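Side-chain contacts in Ent-copalyl diphosphate synthase (Streptomyces platensis, PDB 5BP8), which is a largely helical terpene cyclase with a domain related to the C-terminal domain of the squalene-hopene cyclases: residues H331-D335 with G336-C340; P367-A370 with G371-A375. All blocks are in the same frame, centred on the assembly; numbering follows the deposited sequence.

Interaction 1: H331-D335 with G336-C340; sequences HFRRD and GYFSC
R334 and Y337 face each other across a tight hairpin-like turn, the backbone folding back at D335 and G336. R333 and F338 form its single antiparallel bridge, a non-hydrogen-bonded pair. Two backbone bonds flank it: R334 N gives its hydrogen to Y337 O (2.9 Å), and S339 N to F332 O (2.8 Å). A carbon lies over one face of each of two rings, Y337 and F338: R334 CB stands 4.0 Å from the Y337 ring centroid, and R333 CA approaches the F338 ring likewise, both CH-pi contacts. Y337 CG sits between its backbone N and carbonyl carbon (chi1 73°), which turns one face of the ring toward R334 CB and sets D335 O near its edge. The R334 chain bends at chi2 (-67°), carrying the guanidinium back along its own segment, where R334 NH1 donates to H331 O (3.0 Å) and to R333 O (2.7 Å). NH2 binds the carbonyl of G342, fixing the flat group further. Farther out, R333 forms a salt bridge with E376 of helix 370-386, and N352 of helix 349-365 accepts from F338 N. S339 OG, itself bonded to F341 O, rests 3.2 Å above one face of the R334 guanidinium plane.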
ATOM      1  N   HIS A 331      23.335  -3.577   4.069  1.00 27.87           N
ATOM      2  CA  HIS A 331      23.257  -3.961   2.654  0.60 27.58           C
ATOM      3  C   HIS A 331      22.666  -2.834   1.823  1.00 28.05           C
ATOM      4  O   HIS A 331      22.921  -2.735   0.624  1.00 30.45           O
ATOM      5  CB  HIS A 331      22.310  -5.170   2.430  0.60 28.34           C
ATOM      6  CG  HIS A 331      22.756  -6.451   3.057  0.60 30.18           C
ATOM      7  ND1 HIS A 331      23.949  -7.064   2.736  0.60 31.23           N
ATOM      8  CD2 HIS A 331      22.141  -7.267   3.945  0.60 30.08           C
ATOM      9  CE1 HIS A 331      24.067  -8.185   3.429  0.60 31.54           C
ATOM     10  NE2 HIS A 331      22.981  -8.333   4.169  0.60 30.72           N
ATOM     11  N   PHE A 332      21.809  -2.033   2.446  1.00 26.95           N
ATOM     12  CA  PHE A 332      21.055  -0.980   1.754  1.00 26.51           C
ATOM     13  C   PHE A 332      21.703   0.407   1.896  1.00 27.31           C
ATOM     14  O   PHE A 332      21.117   1.430   1.465  1.00 29.04           O
ATOM     15  CB  PHE A 332      19.629  -0.929   2.321  1.00 24.97           C
ATOM     16  CG  PHE A 332      18.868  -2.208   2.173  1.00 23.57           C
ATOM     17  CD1 PHE A 332      18.085  -2.444   1.046  1.00 22.77           C
ATOM     18  CD2 PHE A 332      18.909  -3.172   3.166  1.00 23.60           C
ATOM     19  CE1 PHE A 332      17.367  -3.623   0.915  1.00 22.64           C
ATOM     20  CE2 PHE A 332      18.193  -4.359   3.046  1.00 23.03           C
ATOM     21  CZ  PHE A 332      17.430  -4.586   1.918  1.00 22.86           C
ATOM     22  N   ARG A 333      22.901   0.472   2.486  1.00 29.10           N
ATOM     23  CA  ARG A 333      23.593   1.753   2.625  1.00 30.29           C
ATOM     24  C   ARG A 333      24.023   2.258   1.256  1.00 29.85           C
ATOM     25  O   ARG A 333      24.558   1.503   0.455  1.00 28.98           O
ATOM     26  CB  ARG A 333      24.813   1.621   3.559  1.00 35.00           C
ATOM     27  CG  ARG A 333      25.503   2.951   3.865  1.00 40.69           C
ATOM     28  CD  ARG A 333      27.010   2.784   4.027  1.00 48.62           C
ATOM     29  NE  ARG A 333      27.374   2.174   5.310  1.00 54.23           N
ATOM     30  CZ  ARG A 333      27.957   0.978   5.475  1.00 58.64           C
ATOM     31  NH1 ARG A 333      28.276   0.199   4.440  1.00 61.92           N
ATOM     32  NH2 ARG A 333      28.230   0.557   6.705  1.00 56.48           N
ATOM     33  N   ARG A 334      23.783   3.539   0.990  1.00 29.36           N
ATOM     34  CA  ARG A 334      24.212   4.177  -0.243  1.00 31.44           C
ATOM     35  C   ARG A 334      24.965   5.449   0.141  1.00 32.66           C
ATOM     36  O   ARG A 334      25.246   5.667   1.329  1.00 33.09           O
ATOM     37  CB  ARG A 334      23.003   4.485  -1.136  1.00 30.72           C
ATOM     38  CG  ARG A 334      22.159   3.241  -1.468  1.00 31.10           C
ATOM     39  CD  ARG A 334      22.940   2.265  -2.353  1.00 31.47           C
ATOM     40  NE  ARG A 334      22.206   1.049  -2.685  1.00 30.57           N
ATOM     41  CZ  ARG A 334      22.359  -0.134  -2.089  1.00 31.76           C
ATOM     42  NH1 ARG A 334      23.216  -0.308  -1.093  1.00 31.67           N
ATOM     43  NH2 ARG A 334      21.625  -1.164  -2.479  1.00 32.80           N
ATOM     44  N   ASP A 335      25.289   6.275  -0.848  1.00 35.99           N
ATOM     45  CA  ASP A 335      26.032   7.531  -0.609  1.00 38.07           C
ATOM     46  C   ASP A 335      25.130   8.669  -0.107  1.00 36.43           C
ATOM     47  O   ASP A 335      24.528   9.388  -0.880  1.00 38.09           O
ATOM     48  CB  ASP A 335      26.759   7.967  -1.881  1.00 41.76           C
ATOM     49  CG  ASP A 335      27.739   9.119  -1.640  1.00 47.05           C
ATOM     50  OD1 ASP A 335      28.175   9.330  -0.489  1.00 48.86           O
ATOM     51  OD2 ASP A 335      28.074   9.812  -2.616  1.00 52.33           O
ATOM     52  N   GLY A 336      25.068   8.810   1.208  1.00 34.17           N
ATOM     53  CA  GLY A 336      24.310   9.867   1.888  1.00 35.19           C
ATOM     54  C   GLY A 336      22.976   9.452   2.503  1.00 33.82           C
ATOM     55  O   GLY A 336      22.335  10.244   3.196  1.00 35.01           O
ATOM     56  N   TYR A 337      22.563   8.205   2.269  1.00 32.86           N
ATOM     57  CA  TYR A 337      21.205   7.756   2.623  1.00 29.80           C
ATOM     58  C   TYR A 337      21.119   6.244   2.413  1.00 29.13           C
ATOM     59  O   TYR A 337      22.077   5.629   1.979  1.00 27.62           O
ATOM     60  CB  TYR A 337      20.167   8.488   1.739  1.00 30.71           C
ATOM     61  CG  TYR A 337      20.171   7.971   0.332  1.00 31.43           C
ATOM     62  CD1 TYR A 337      21.183   8.320  -0.549  1.00 35.11           C
ATOM     63  CD2 TYR A 337      19.206   7.057  -0.106  1.00 31.09           C
ATOM     64  CE1 TYR A 337      21.235   7.785  -1.823  1.00 36.20           C
ATOM     65  CE2 TYR A 337      19.256   6.518  -1.377  1.00 32.61           C
ATOM     66  CZ  TYR A 337      20.268   6.893  -2.234  1.00 35.71           C
ATOM     67  OH  TYR A 337      20.338   6.379  -3.506  1.00 37.57           O
ATOM     68  N   PHE A 338      19.955   5.652   2.702  1.00 25.94           N
ATOM     69  CA  PHE A 338      19.741   4.230   2.508  1.00 25.98           C
ATOM     70  C   PHE A 338      18.694   3.985   1.442  1.00 25.14           C
ATOM     71  O   PHE A 338      17.693   4.705   1.392  1.00 23.17           O
ATOM     72  CB  PHE A 338      19.275   3.580   3.813  1.00 25.72           C
ATOM     73  CG  PHE A 338      20.387   3.334   4.798  1.00 26.20           C
ATOM     74  CD1 PHE A 338      21.008   4.409   5.456  1.00 25.81           C
ATOM     75  CD2 PHE A 338      20.809   2.051   5.071  1.00 25.62           C
ATOM     76  CE1 PHE A 338      22.034   4.182   6.351  1.00 27.12           C
ATOM     77  CE2 PHE A 338      21.853   1.820   5.960  1.00 26.81           C
ATOM     78  CZ  PHE A 338      22.458   2.885   6.596  1.00 26.24           C
ATOM     79  N   SER A 339      18.906   2.976   0.611  1.00 25.31           N
ATOM     80  CA  SER A 339      17.869   2.580  -0.346  1.00 24.67           C
ATOM     81  C   SER A 339      16.844   1.680   0.338  1.00 24.35           C
ATOM     82  O   SER A 339      17.114   1.118   1.393  1.00 23.39           O
ATOM     83  CB  SER A 339      18.448   1.843  -1.542  1.00 26.08           C
ATOM     84  OG  SER A 339      19.027   0.620  -1.125  1.00 28.28           O
ATOM     85  N   CYS A 340      15.668   1.547  -0.278  1.00 23.06           N
ATOM     86  CA  CYS A 340      14.598   0.717   0.288  1.00 22.49           C
ATOM     87  C   CYS A 340      14.690  -0.701  -0.269  1.00 22.97           C
ATOM     88  O   CYS A 340      14.701  -1.702   0.482  1.00 21.61           O
ATOM     89  CB  CYS A 340      13.217   1.325   0.004  1.00 22.27           C
ATOM     90  SG  CYS A 340      11.884   0.404   0.828  1.00 22.73           S
TER

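Interaction 2: P367-A370 with G371-A375; sequences PDDA and GRYGA
With CG anti to the carbonyl carbon in both residues, D369 (chi1 -72°) and Y373 (chi1 -49°) send their side chains down the same flank, one turn apart, until the ring of Y373 reaches D369 with CE2 4.0 Å from CB. R372 takes a different course: its CG is anti to the backbone N (chi1 -155°), and the chain then runs extended to NE. Its CB lies 3.7 Å above the plane of the Y373 ring, offset toward the rim, and the two side chains both end on D327, R372 through a salt bridge and Y373 OH through a hydrogen bond. The D369 carboxylate has its own partners, a salt bridge to R325 and a hydrogen bond from H362, whose ring also meets that of Y373 nearly at right angles. This double grip would favour the charged form of the aspartate. D369 O faces the following turn, receiving weak bonds from R372 N (2.9 Å) and Y373 N (3.4 Å), while G374 N makes a weak bond to A370 O (2.9 Å). On the solvent side, one water accepts from G371 N (3.1 Å) and another, weakly, from R372 N (3.1 Å); each also donates to D368 O, the first of them weakly. Here a 3-10 turn, 367-369, leads straight into the N terminus of helix 370-386, with D369 at the N-cap position but its side chain turned to tertiary partners, waters meeting the N-H groups of G371 and R372: a helix start within the helical-hairpin architecture of the squalene-hopene cyclase C-terminal family.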
ATOM      1  N   PRO A 367      24.428   0.429  24.032  1.00 38.53           N
ATOM      2  CA  PRO A 367      25.375   1.538  23.915  1.00 40.67           C
ATOM      3  C   PRO A 367      26.755   1.136  23.400  1.00 39.97           C
ATOM      4  O   PRO A 367      27.413   1.952  22.787  1.00 40.74           O
ATOM      5  CB  PRO A 367      25.466   2.113  25.339  1.00 42.87           C
ATOM      6  CG  PRO A 367      24.377   1.482  26.128  1.00 44.13           C
ATOM      7  CD  PRO A 367      23.893   0.264  25.394  1.00 40.98           C
ATOM      8  N   ASP A 368      27.184  -0.107  23.629  1.00 42.97           N
ATOM      9  CA  ASP A 368      28.464  -0.605  23.084  1.00 43.46           C
ATOM     10  C   ASP A 368      28.523  -0.611  21.546  1.00 43.77           C
ATOM     11  O   ASP A 368      29.621  -0.626  20.958  1.00 39.86           O
ATOM     12  CB  ASP A 368      28.791  -2.024  23.627  1.00 46.70           C
ATOM     13  CG  ASP A 368      29.137  -2.032  25.134  1.00 48.49           C
ATOM     14  OD1 ASP A 368      29.267  -0.962  25.744  1.00 50.72           O
ATOM     15  OD2 ASP A 368      29.266  -3.126  25.719  1.00 52.46           O
ATOM     16  N   ASP A 369      27.353  -0.622  20.888  1.00 41.36           N
ATOM     17  CA  ASP A 369      27.299  -0.557  19.423  1.00 40.57           C
ATOM     18  C   ASP A 369      27.217   0.858  18.868  1.00 39.82           C
ATOM     19  O   ASP A 369      27.073   1.024  17.655  1.00 39.89           O
ATOM     20  CB  ASP A 369      26.118  -1.401  18.891  1.00 40.22           C
ATOM     21  CG  ASP A 369      26.372  -2.882  19.012  1.00 40.09           C
ATOM     22  OD1 ASP A 369      27.496  -3.245  19.416  1.00 39.84           O
ATOM     23  OD2 ASP A 369      25.469  -3.707  18.699  1.00 37.65           O
ATOM     24  N   ALA A 370      27.347   1.880  19.723  1.00 37.04           N
ATOM     25  CA  ALA A 370      27.228   3.262  19.266  1.00 38.27           C
ATOM     26  C   ALA A 370      28.187   3.607  18.125  1.00 40.41           C
ATOM     27  O   ALA A 370      27.823   4.360  17.225  1.00 38.73           O
ATOM     28  CB  ALA A 370      27.388   4.251  20.421  1.00 38.89           C
ATOM     29  N   GLY A 371      29.395   3.042  18.137  1.00 38.97           N
ATOM     30  CA  GLY A 371      30.347   3.279  17.046  1.00 39.21           C
ATOM     31  C   GLY A 371      29.986   2.547  15.768  1.00 38.05           C
ATOM     32  O   GLY A 371      30.261   3.019  14.667  1.00 39.33           O
ATOM     33  N   ARG A 372      29.368   1.384  15.909  1.00 37.12           N
ATOM     34  CA  ARG A 372      28.988   0.574  14.770  1.00 38.69           C
ATOM     35  C   ARG A 372      28.013   1.319  13.818  1.00 38.28           C
ATOM     36  O   ARG A 372      28.113   1.189  12.596  1.00 39.79           O
ATOM     37  CB  ARG A 372      28.333  -0.699  15.280  1.00 39.22           C
ATOM     38  CG  ARG A 372      28.410  -1.887  14.355  1.00 42.34           C
ATOM     39  CD  ARG A 372      28.009  -3.118  15.148  1.00 42.96           C
ATOM     40  NE  ARG A 372      27.826  -4.281  14.301  1.00 45.69           N
ATOM     41  CZ  ARG A 372      28.808  -5.024  13.791  1.00 48.13           C
ATOM     42  NH1 ARG A 372      30.092  -4.737  14.023  1.00 47.48           N
ATOM     43  NH2 ARG A 372      28.496  -6.068  13.029  1.00 47.82           N
ATOM     44  N   TYR A 373      27.095   2.108  14.384  1.00 36.53           N
ATOM     45  CA  TYR A 373      26.019   2.739  13.580  1.00 36.12           C
ATOM     46  C   TYR A 373      25.933   4.257  13.721  1.00 37.78           C
ATOM     47  O   TYR A 373      25.153   4.926  13.021  1.00 33.25           O
ATOM     48  CB  TYR A 373      24.673   2.109  13.947  1.00 35.74           C
ATOM     49  CG  TYR A 373      24.689   0.597  13.950  1.00 34.15           C
ATOM     50  CD1 TYR A 373      24.808  -0.123  12.765  1.00 34.50           C
ATOM     51  CD2 TYR A 373      24.599  -0.117  15.142  1.00 34.37           C
ATOM     52  CE1 TYR A 373      24.835  -1.511  12.772  1.00 32.90           C
ATOM     53  CE2 TYR A 373      24.614  -1.494  15.154  1.00 34.22           C
ATOM     54  CZ  TYR A 373      24.729  -2.184  13.965  1.00 34.06           C
ATOM     55  OH  TYR A 373      24.765  -3.564  14.007  1.00 34.62           O
ATOM     56  N   GLY A 374      26.764   4.819  14.603  1.00 37.22           N
ATOM     57  CA  GLY A 374      26.645   6.210  15.007  1.00 38.53           C
ATOM     58  C   GLY A 374      26.693   7.129  13.824  1.00 36.90           C
ATOM     59  O   GLY A 374      25.850   8.015  13.698  1.00 40.75           O
ATOM     60  N   ALA A 375      27.654   6.890  12.940  1.00 36.41           N
ATOM     61  CA  ALA A 375      27.802   7.648  11.707  1.00 36.66           C
ATOM     62  C   ALA A 375      26.597   7.603  10.805  1.00 37.72           C
ATOM     63  O   ALA A 375      26.190   8.624  10.250  1.00 36.64           O
ATOM     64  CB  ALA A 375      28.962   7.113  10.907  1.00 37.56           C
TER
HETATM   65  O   HOH W   1      30.611  -0.039  18.409  1.00 44.78           O
HETATM   66  O   HOH W   2      30.994   2.475  20.730  1.00 48.82           O

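How the interactions relate
Followed from the N terminus, the chain leaves helix 307-319 and makes interaction 1 in the loop that leads to helix 349-365. Having run through that helix, it forms interaction 2 at the short connection into helix 370-386. Each contact closes only a local turn, and the two stand in series, neither nested nor crossing. The centres of interaction 1 and interaction 2 are about 17 Å apart, and the nearest atoms of interaction 1 and interaction 2 about 6 Å, without touching. Helix 370-386 links them: interaction 2 begins it, and F338 of interaction 1 packs on E376 and I380 farther along. The loop after helix 307-319 also serves both, supplying R325 and D327 to interaction 2 before it reaches interaction 1.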